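Histidine triad protein (PDB 1Y23) is a histidine triad (HIT) family protein that probably binds nucleotides and cleaves or transfers their phosphate-linked groups, as related HIT proteins do. Local coordinates at residues 35-40 with 104-109; 44-49 with 98-103. All coordinates share one frame; numbering follows the deposited sequence.

How the contacts relate
Both contacts join strand 42-46 and the turns around it to the chain of strand 103-108, its antiparallel neighbour in the central sheet. Contact 1 holds the loop leading into strand 42-46 against the far end of strand 103-108, and contact 2 holds the end of strand 42-46 and the turn after it against the residues that enter strand 103-108. Their centres lie about 18 Å apart, yet they meet where I105 CD1 packs on V44 CG2 at 3.3 Å. Both are largely buried and touch the second subunit. In contact 1, two hydroxyls bind backbone carbonyls beside apolar packing; contact 2 combines sheet pairing with two histidines that share a zinc ion.

Contact 1. Residues 35-40 with 104-109; sequences SQVTKG and HIIPRY
With OG1 of T38 held between the backbone N and the carbonyl carbon (chi1 62°), and CG of Y109 anti to its own carbonyl carbon (chi1 -56°), two hydroxyls reach across to the opposite backbone. T38 OG1 donates to P107 O at 2.8 Å, in the carbonyl plane and on a lone pair, the C=O...donor angle being 139°. In the other direction, Y109 OH donates to K39 O at 2.6 Å, slightly tilted from the carbonyl plane. That oxygen lies at the edge of the tyrosine ring, in its plane, so the phenol meets the loop tip-on and not with a face.

CG of the P107 ring touches both bonds, 3.2 Å from T38 OG1 and 3.2 Å from K39 O, while the T38 and P107 side chains run antiparallel, side by side. Here the loop between strands 28-32 and 42-46 of the HIT-domain sheet is tied to the end of strand 103-108 and to Y109 just beyond it; this strand carries H104, the last histidine of the triad, and the hydrophobic residues after it. Within the loop, G40 N donates to Q36 OE1 at 2.9 Å, and the Q36 amide nitrogen is held in turn by D33 O. G40 brings its backbone close over P107, where a CB would sit tight against P107 CG.

Toward the middle of the strand the contact becomes apolar. I106 turns CG2 to the loop, 4.0 Å from T38 CG2 and 4.1 Å from V37 CG1, its side chain lying at about a right angle to that of T38. F115 of strand 115-119 touches both V37 and I106, as does W119 of the second subunit. On the proline side, I75 of helix 67-79 packs against P107.

Contact 2. Residues 44-49 with 98-103; sequences VIPKTH and VFHYHM. With ZN (zinc ion), chain G.
V44 and M103 form an antiparallel hydrogen-bonded pair, V44 N to M103 O and M103 N to V44 O both 3.0 Å, with their side chains on the same face of the sheet; the first chain then runs on to H49, and the second arrives from H100. Both histidines place CG anti to the backbone N (chi1 -177° for H49, -174° for H100), and the rings converge on one zinc ion. H49 ND1 binds it at 2.2 Å and H100 ND1 at 2.1 Å; C7 and C10 complete a Cys2His2 site that joins the N-terminal CxxC segment to the two turns.

The rings meet as an offset edge-to-face pair, planes at 87°, with the H49 edge toward the H100 face. CA of H49 also lies over that ring in a CH-pi contact, and I45 CD1 covers the opposite face toward its rim. H100 NE2 donates to P46 O at 3.0 Å, a bent bond tilted from the ring plane. H100 is thus gripped at both ring nitrogens, which would restrict its rotation, and the carbonyl may strengthen the imidazole as a zinc ligand.

H100 to I106 follow the His-φ-His-φ-His-φ-φ motif (φ hydrophobic), whose three histidines, H100, H102 and H104, give the HIT family its name. H102 swings back along its own chain, ND1 donating to H100 O at 2.6 Å with the oxygen in the ring plane. This bond sets the orientation of the H102 imidazole, and F9 of helix 8-13 meets that ring edge-to-face. Apolar contacts line the end of strand 42-46: I45 CG2 lies 3.4 Å from H102 CB, and P46 CD approaches the edge of the Y101 ring, 4.0 Å from its CD2. M103 packs on M103 of the second subunit.

Contact 1. Residues 35-40 with 104-109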
ATOM      1  N   SER B  35      -0.393   2.479 -18.171  1.00 38.61           N
ATOM      2  CA  SER B  35      -0.123   1.047 -18.315  1.00 37.52           C
ATOM      3  C   SER B  35      -1.424   0.263 -18.150  1.00 36.83           C
ATOM      4  O   SER B  35      -1.577  -0.836 -18.691  1.00 37.43           O
ATOM      5  CB  SER B  35       0.884   0.576 -17.258  1.00 36.94           C
ATOM      6  OG  SER B  35       2.098   1.305 -17.336  1.00 37.68           O
ATOM      7  N   GLN B  36      -2.357   0.846 -17.400  1.00 35.71           N
ATOM      8  CA  GLN B  36      -3.655   0.235 -17.124  1.00 33.86           C
ATOM      9  C   GLN B  36      -3.592  -1.278 -16.916  1.00 35.45           C
ATOM     10  O   GLN B  36      -4.136  -2.040 -17.718  1.00 36.44           O
ATOM     11  CB  GLN B  36      -4.654   0.535 -18.250  1.00 31.39           C
ATOM     12  CG  GLN B  36      -5.152   1.974 -18.318  1.00 28.54           C
ATOM     13  CD  GLN B  36      -5.930   2.401 -17.074  1.00 28.17           C
ATOM     14  OE1 GLN B  36      -6.993   1.852 -16.753  1.00 27.57           O
ATOM     15  NE2 GLN B  36      -5.399   3.389 -16.368  1.00 25.99           N
ATOM     16  N   VAL B  37      -2.924  -1.713 -15.851  1.00 34.99           N
ATOM     17  CA  VAL B  37      -2.828  -3.135 -15.539  1.00 34.76           C
ATOM     18  C   VAL B  37      -4.242  -3.698 -15.579  1.00 34.76           C
ATOM     19  O   VAL B  37      -4.466  -4.842 -15.974  1.00 35.87           O
ATOM     20  CB  VAL B  37      -2.231  -3.357 -14.135  1.00 35.39           C
ATOM     21  CG1 VAL B  37      -2.828  -4.601 -13.495  1.00 36.06           C
ATOM     22  CG2 VAL B  37      -0.728  -3.498 -14.234  1.00 34.62           C
ATOM     23  N   THR B  38      -5.187  -2.879 -15.137  1.00 34.05           N
ATOM     24  CA  THR B  38      -6.597  -3.232 -15.144  1.00 33.64           C
ATOM     25  C   THR B  38      -7.325  -1.923 -15.411  1.00 34.39           C
ATOM     26  O   THR B  38      -6.759  -0.847 -15.225  1.00 35.39           O
ATOM     27  CB  THR B  38      -7.074  -3.832 -13.785  1.00 33.42           C
ATOM     28  OG1 THR B  38      -6.919  -2.866 -12.735  1.00 31.42           O
ATOM     29  CG2 THR B  38      -6.273  -5.087 -13.443  1.00 32.56           C
ATOM     30  N   LYS B  39      -8.564  -2.012 -15.875  1.00 35.08           N
ATOM     31  CA  LYS B  39      -9.346  -0.820 -16.164  1.00 35.25           C
ATOM     32  C   LYS B  39      -9.571  -0.046 -14.866  1.00 35.79           C
ATOM     33  O   LYS B  39     -10.222  -0.539 -13.941  1.00 34.54           O
ATOM     34  CB  LYS B  39     -10.686  -1.224 -16.783  1.00 37.03           C
ATOM     35  CG  LYS B  39     -11.428  -0.088 -17.464  1.00 39.72           C
ATOM     36  CD  LYS B  39     -12.711  -0.589 -18.108  1.00 40.16           C
ATOM     37  CE  LYS B  39     -13.369   0.489 -18.944  1.00 41.36           C
ATOM     38  NZ  LYS B  39     -14.652   0.002 -19.526  1.00 43.52           N
ATOM     39  N   GLY B  40      -9.017   1.161 -14.804  1.00 35.01           N
ATOM     40  CA  GLY B  40      -9.160   1.991 -13.620  1.00 35.39           C
ATOM     41  C   GLY B  40      -7.863   2.141 -12.837  1.00 34.67           C
ATOM     42  O   GLY B  40      -7.833   2.788 -11.790  1.00 36.24           O
ATOM     43  N   HIS B 104      -0.209   2.607  -6.097  1.00 27.71           N
ATOM     44  CA  HIS B 104      -1.032   2.053  -7.167  1.00 26.59           C
ATOM     45  C   HIS B 104      -2.354   1.610  -6.566  1.00 27.14           C
ATOM     46  O   HIS B 104      -2.378   0.941  -5.530  1.00 25.94           O
ATOM     47  CB  HIS B 104      -0.410   0.803  -7.797  1.00 26.77           C
ATOM     48  CG  HIS B 104       0.844   1.048  -8.567  1.00 26.04           C
ATOM     49  ND1 HIS B 104       2.098   0.936  -8.004  1.00 27.50           N
ATOM     50  CD2 HIS B 104       1.044   1.347  -9.872  1.00 25.50           C
ATOM     51  CE1 HIS B 104       3.014   1.148  -8.932  1.00 26.89           C
ATOM     52  NE2 HIS B 104       2.401   1.399 -10.074  1.00 26.15           N
ATOM     53  N   ILE B 105      -3.448   1.982  -7.214  1.00 26.91           N
ATOM     54  CA  ILE B 105      -4.768   1.560  -6.777  1.00 28.94           C
ATOM     55  C   ILE B 105      -5.244   0.650  -7.897  1.00 29.24           C
ATOM     56  O   ILE B 105      -5.663   1.114  -8.958  1.00 28.62           O
ATOM     57  CB  ILE B 105      -5.720   2.756  -6.614  1.00 30.58           C
ATOM     58  CG1 ILE B 105      -5.200   3.655  -5.483  1.00 31.20           C
ATOM     59  CG2 ILE B 105      -7.130   2.264  -6.316  1.00 28.27           C
ATOM     60  CD1 ILE B 105      -6.118   4.799  -5.130  1.00 33.43           C
ATOM     61  N   ILE B 106      -5.165  -0.654  -7.663  1.00 29.36           N
ATOM     62  CA  ILE B 106      -5.528  -1.614  -8.691  1.00 29.20           C
ATOM     63  C   ILE B 106      -6.831  -2.363  -8.468  1.00 28.15           C
ATOM     64  O   ILE B 106      -6.942  -3.199  -7.577  1.00 27.52           O
ATOM     65  CB  ILE B 106      -4.389  -2.631  -8.888  1.00 29.27           C
ATOM     66  CG1 ILE B 106      -3.073  -1.879  -9.155  1.00 29.15           C
ATOM     67  CG2 ILE B 106      -4.711  -3.556 -10.051  1.00 30.22           C
ATOM     68  CD1 ILE B 106      -1.819  -2.719  -8.966  1.00 25.36           C
ATOM     69  N   PRO B 107      -7.853  -2.047  -9.275  1.00 29.22           N
ATOM     70  CA  PRO B 107      -9.140  -2.730  -9.136  1.00 30.41           C
ATOM     71  C   PRO B 107      -8.961  -4.124  -9.724  1.00 31.34           C
ATOM     72  O   PRO B 107      -8.170  -4.312 -10.653  1.00 31.17           O
ATOM     73  CB  PRO B 107     -10.083  -1.856  -9.961  1.00 29.46           C
ATOM     74  CG  PRO B 107      -9.191  -1.365 -11.057  1.00 28.14           C
ATOM     75  CD  PRO B 107      -7.922  -1.003 -10.315  1.00 28.20           C
ATOM     76  N   ARG B 108      -9.667  -5.102  -9.169  1.00 33.35           N
ATOM     77  CA  ARG B 108      -9.562  -6.480  -9.645  1.00 33.77           C
ATOM     78  C   ARG B 108     -10.882  -6.948 -10.247  1.00 34.68           C
ATOM     79  O   ARG B 108     -11.953  -6.658  -9.716  1.00 35.83           O
ATOM     80  CB  ARG B 108      -9.144  -7.408  -8.493  1.00 33.88           C
ATOM     81  CG  ARG B 108      -7.754  -7.116  -7.935  1.00 33.81           C
ATOM     82  CD  ARG B 108      -6.672  -7.330  -9.012  1.00 36.20           C
ATOM     83  NE  ARG B 108      -6.375  -8.739  -9.257  1.00 35.72           N
ATOM     84  CZ  ARG B 108      -5.771  -9.543  -8.383  1.00 37.92           C
ATOM     85  NH1 ARG B 108      -5.543 -10.810  -8.692  1.00 37.77           N
ATOM     86  NH2 ARG B 108      -5.383  -9.083  -7.202  1.00 37.67           N
ATOM     87  N   TYR B 109     -10.802  -7.668 -11.361  1.00 35.83           N
ATOM     88  CA  TYR B 109     -12.001  -8.167 -12.031  1.00 36.83           C
ATOM     89  C   TYR B 109     -11.972  -9.683 -12.232  1.00 38.03           C
ATOM     90  O   TYR B 109     -12.952 -10.277 -12.681  1.00 37.52           O
ATOM     91  CB  TYR B 109     -12.166  -7.467 -13.380  1.00 35.17           C
ATOM     92  CG  TYR B 109     -12.211  -5.954 -13.286  1.00 33.12           C
ATOM     93  CD1 TYR B 109     -11.102  -5.180 -13.625  1.00 33.06           C
ATOM     94  CD2 TYR B 109     -13.370  -5.297 -12.863  1.00 32.53           C
ATOM     95  CE1 TYR B 109     -11.146  -3.785 -13.547  1.00 33.06           C
ATOM     96  CE2 TYR B 109     -13.426  -3.902 -12.780  1.00 32.59           C
ATOM     97  CZ  TYR B 109     -12.313  -3.155 -13.127  1.00 32.81           C
ATOM     98  OH  TYR B 109     -12.364  -1.780 -13.071  1.00 32.19           O
TER

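Contact 2. Residues 44-49 with 98-103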
ATOM      1  N   VAL B  44      -1.713   7.501  -7.216  1.00 26.04           N
ATOM      2  CA  VAL B  44      -1.978   8.551  -6.244  1.00 25.69           C
ATOM      3  C   VAL B  44      -0.627   8.999  -5.711  1.00 26.76           C
ATOM      4  O   VAL B  44       0.092   8.230  -5.060  1.00 27.89           O
ATOM      5  CB  VAL B  44      -2.837   8.043  -5.066  1.00 24.60           C
ATOM      6  CG1 VAL B  44      -3.160   9.183  -4.125  1.00 21.83           C
ATOM      7  CG2 VAL B  44      -4.109   7.399  -5.579  1.00 24.19           C
ATOM      8  N   ILE B  45      -0.276  10.243  -5.998  1.00 26.64           N
ATOM      9  CA  ILE B  45       1.000  10.770  -5.557  1.00 27.50           C
ATOM     10  C   ILE B  45       0.850  12.122  -4.872  1.00 27.91           C
ATOM     11  O   ILE B  45      -0.138  12.820  -5.072  1.00 27.27           O
ATOM     12  CB  ILE B  45       1.972  10.935  -6.762  1.00 29.33           C
ATOM     13  CG1 ILE B  45       1.632  12.195  -7.559  1.00 30.38           C
ATOM     14  CG2 ILE B  45       1.838   9.735  -7.703  1.00 29.90           C
ATOM     15  CD1 ILE B  45       2.610  12.504  -8.675  1.00 28.74           C
ATOM     16  N   PRO B  46       1.820  12.490  -4.019  1.00 28.91           N
ATOM     17  CA  PRO B  46       1.789  13.778  -3.320  1.00 28.13           C
ATOM     18  C   PRO B  46       2.471  14.756  -4.266  1.00 28.17           C
ATOM     19  O   PRO B  46       3.331  14.349  -5.039  1.00 27.48           O
ATOM     20  CB  PRO B  46       2.631  13.511  -2.083  1.00 26.24           C
ATOM     21  CG  PRO B  46       3.674  12.597  -2.626  1.00 26.95           C
ATOM     22  CD  PRO B  46       2.857  11.618  -3.441  1.00 26.52           C
ATOM     23  N   LYS B  47       2.096  16.028  -4.227  1.00 30.62           N
ATOM     24  CA  LYS B  47       2.720  16.999  -5.112  1.00 31.25           C
ATOM     25  C   LYS B  47       4.149  17.260  -4.656  1.00 31.79           C
ATOM     26  O   LYS B  47       5.020  17.557  -5.468  1.00 32.02           O
ATOM     27  CB  LYS B  47       1.908  18.296  -5.137  1.00 31.43           C
ATOM     28  CG  LYS B  47       0.484  18.133  -5.711  1.00 32.15           C
ATOM     29  CD  LYS B  47      -0.217  19.485  -5.912  1.00 31.47           C
ATOM     30  CE  LYS B  47      -1.610  19.332  -6.505  1.00 31.70           C
ATOM     31  NZ  LYS B  47      -2.256  20.648  -6.784  1.00 32.72           N
ATOM     32  N   THR B  48       4.395  17.150  -3.354  1.00 31.79           N
ATOM     33  CA  THR B  48       5.739  17.356  -2.827  1.00 32.93           C
ATOM     34  C   THR B  48       6.615  16.238  -3.395  1.00 32.75           C
ATOM     35  O   THR B  48       6.194  15.082  -3.425  1.00 31.02           O
ATOM     36  CB  THR B  48       5.755  17.262  -1.288  1.00 34.82           C
ATOM     37  OG1 THR B  48       4.852  18.229  -0.738  1.00 38.49           O
ATOM     38  CG2 THR B  48       7.153  17.514  -0.753  1.00 35.43           C
ATOM     39  N   HIS B  49       7.817  16.565  -3.857  1.00 32.45           N
ATOM     40  CA  HIS B  49       8.678  15.526  -4.404  1.00 33.05           C
ATOM     41  C   HIS B  49       9.312  14.717  -3.281  1.00 31.95           C
ATOM     42  O   HIS B  49      10.316  15.112  -2.695  1.00 30.78           O
ATOM     43  CB  HIS B  49       9.767  16.124  -5.309  1.00 36.17           C
ATOM     44  CG  HIS B  49      10.651  15.096  -5.962  1.00 38.97           C
ATOM     45  ND1 HIS B  49      10.182  14.164  -6.864  1.00 38.40           N
ATOM     46  CD2 HIS B  49      11.985  14.871  -5.855  1.00 39.99           C
ATOM     47  CE1 HIS B  49      11.183  13.412  -7.285  1.00 36.05           C
ATOM     48  NE2 HIS B  49      12.288  13.819  -6.691  1.00 38.79           N
ATOM     49  N   VAL B  98      10.162   5.068 -11.106  1.00 31.90           N
ATOM     50  CA  VAL B  98      10.225   6.527 -10.982  1.00 30.67           C
ATOM     51  C   VAL B  98      10.488   6.846  -9.514  1.00 30.15           C
ATOM     52  O   VAL B  98       9.753   6.391  -8.636  1.00 30.08           O
ATOM     53  CB  VAL B  98       8.898   7.206 -11.426  1.00 30.40           C
ATOM     54  CG1 VAL B  98       8.967   8.706 -11.180  1.00 28.86           C
ATOM     55  CG2 VAL B  98       8.633   6.934 -12.900  1.00 26.95           C
ATOM     56  N   PHE B  99      11.532   7.624  -9.241  1.00 29.93           N
ATOM     57  CA  PHE B  99      11.853   7.948  -7.855  1.00 30.49           C
ATOM     58  C   PHE B  99      11.042   9.080  -7.217  1.00 29.11           C
ATOM     59  O   PHE B  99      11.597  10.032  -6.667  1.00 27.66           O
ATOM     60  CB  PHE B  99      13.355   8.220  -7.694  1.00 31.79           C
ATOM     61  CG  PHE B  99      14.222   6.988  -7.861  1.00 34.75           C
ATOM     62  CD1 PHE B  99      13.739   5.717  -7.530  1.00 35.60           C
ATOM     63  CD2 PHE B  99      15.537   7.108  -8.316  1.00 36.16           C
ATOM     64  CE1 PHE B  99      14.545   4.577  -7.656  1.00 36.74           C
ATOM     65  CE2 PHE B  99      16.359   5.977  -8.447  1.00 38.05           C
ATOM     66  CZ  PHE B  99      15.859   4.706  -8.112  1.00 36.83           C
ATOM     67  N   HIS B 100       9.721   8.948  -7.288  1.00 29.17           N
ATOM     68  CA  HIS B 100       8.784   9.901  -6.693  1.00 28.12           C
ATOM     69  C   HIS B 100       7.715   8.984  -6.110  1.00 26.74           C
ATOM     70  O   HIS B 100       7.132   8.177  -6.833  1.00 25.62           O
ATOM     71  CB  HIS B 100       8.195  10.840  -7.760  1.00 28.18           C
ATOM     72  CG  HIS B 100       7.332  11.937  -7.206  1.00 30.38           C
ATOM     73  ND1 HIS B 100       7.203  13.166  -7.821  1.00 29.03           N
ATOM     74  CD2 HIS B 100       6.526  11.981  -6.114  1.00 30.23           C
ATOM     75  CE1 HIS B 100       6.357  13.915  -7.136  1.00 28.17           C
ATOM     76  NE2 HIS B 100       5.931  13.221  -6.099  1.00 27.99           N
ATOM     77  N   TYR B 101       7.480   9.089  -4.804  1.00 25.57           N
ATOM     78  CA  TYR B 101       6.505   8.228  -4.134  1.00 25.63           C
ATOM     79  C   TYR B 101       5.167   8.183  -4.853  1.00 26.12           C
ATOM     80  O   TYR B 101       4.613   9.219  -5.219  1.00 26.00           O
ATOM     81  CB  TYR B 101       6.272   8.678  -2.679  1.00 23.60           C
ATOM     82  CG  TYR B 101       5.284   7.804  -1.922  1.00 22.44           C
ATOM     83  CD1 TYR B 101       5.704   6.635  -1.273  1.00 21.13           C
ATOM     84  CD2 TYR B 101       3.917   8.107  -1.917  1.00 19.97           C
ATOM     85  CE1 TYR B 101       4.785   5.786  -0.647  1.00 21.26           C
ATOM     86  CE2 TYR B 101       2.990   7.269  -1.299  1.00 20.22           C
ATOM     87  CZ  TYR B 101       3.426   6.107  -0.665  1.00 22.07           C
ATOM     88  OH  TYR B 101       2.513   5.260  -0.070  1.00 17.46           O
ATOM     89  N   HIS B 102       4.661   6.972  -5.055  1.00 26.19           N
ATOM     90  CA  HIS B 102       3.368   6.778  -5.691  1.00 26.46           C
ATOM     91  C   HIS B 102       2.723   5.494  -5.202  1.00 27.09           C
ATOM     92  O   HIS B 102       3.402   4.513  -4.909  1.00 26.91           O
ATOM     93  CB  HIS B 102       3.481   6.760  -7.227  1.00 25.35           C
ATOM     94  CG  HIS B 102       4.529   5.829  -7.762  1.00 24.46           C
ATOM     95  ND1 HIS B 102       5.879   6.077  -7.637  1.00 24.44           N
ATOM     96  CD2 HIS B 102       4.423   4.672  -8.456  1.00 25.06           C
ATOM     97  CE1 HIS B 102       6.559   5.117  -8.234  1.00 25.68           C
ATOM     98  NE2 HIS B 102       5.699   4.250  -8.741  1.00 26.36           N
ATOM     99  N   MET B 103       1.400   5.524  -5.099  1.00 28.55           N
ATOM    100  CA  MET B 103       0.626   4.379  -4.653  1.00 28.47           C
ATOM    101  C   MET B 103      -0.227   3.909  -5.821  1.00 28.11           C
ATOM    102  O   MET B 103      -0.872   4.722  -6.482  1.00 27.00           O
ATOM    103  CB  MET B 103      -0.288   4.788  -3.498  1.00 31.92           C
ATOM    104  CG  MET B 103      -1.194   3.684  -2.991  1.00 34.38           C
ATOM    105  SD  MET B 103      -0.406   2.667  -1.724  1.00 42.43           S
ATOM    106  CE  MET B 103      -1.163   3.344  -0.247  1.00 38.27           C
TER
HETATM  107 ZN    ZN G1002       8.933  14.058  -8.637  1.00 30.09          ZN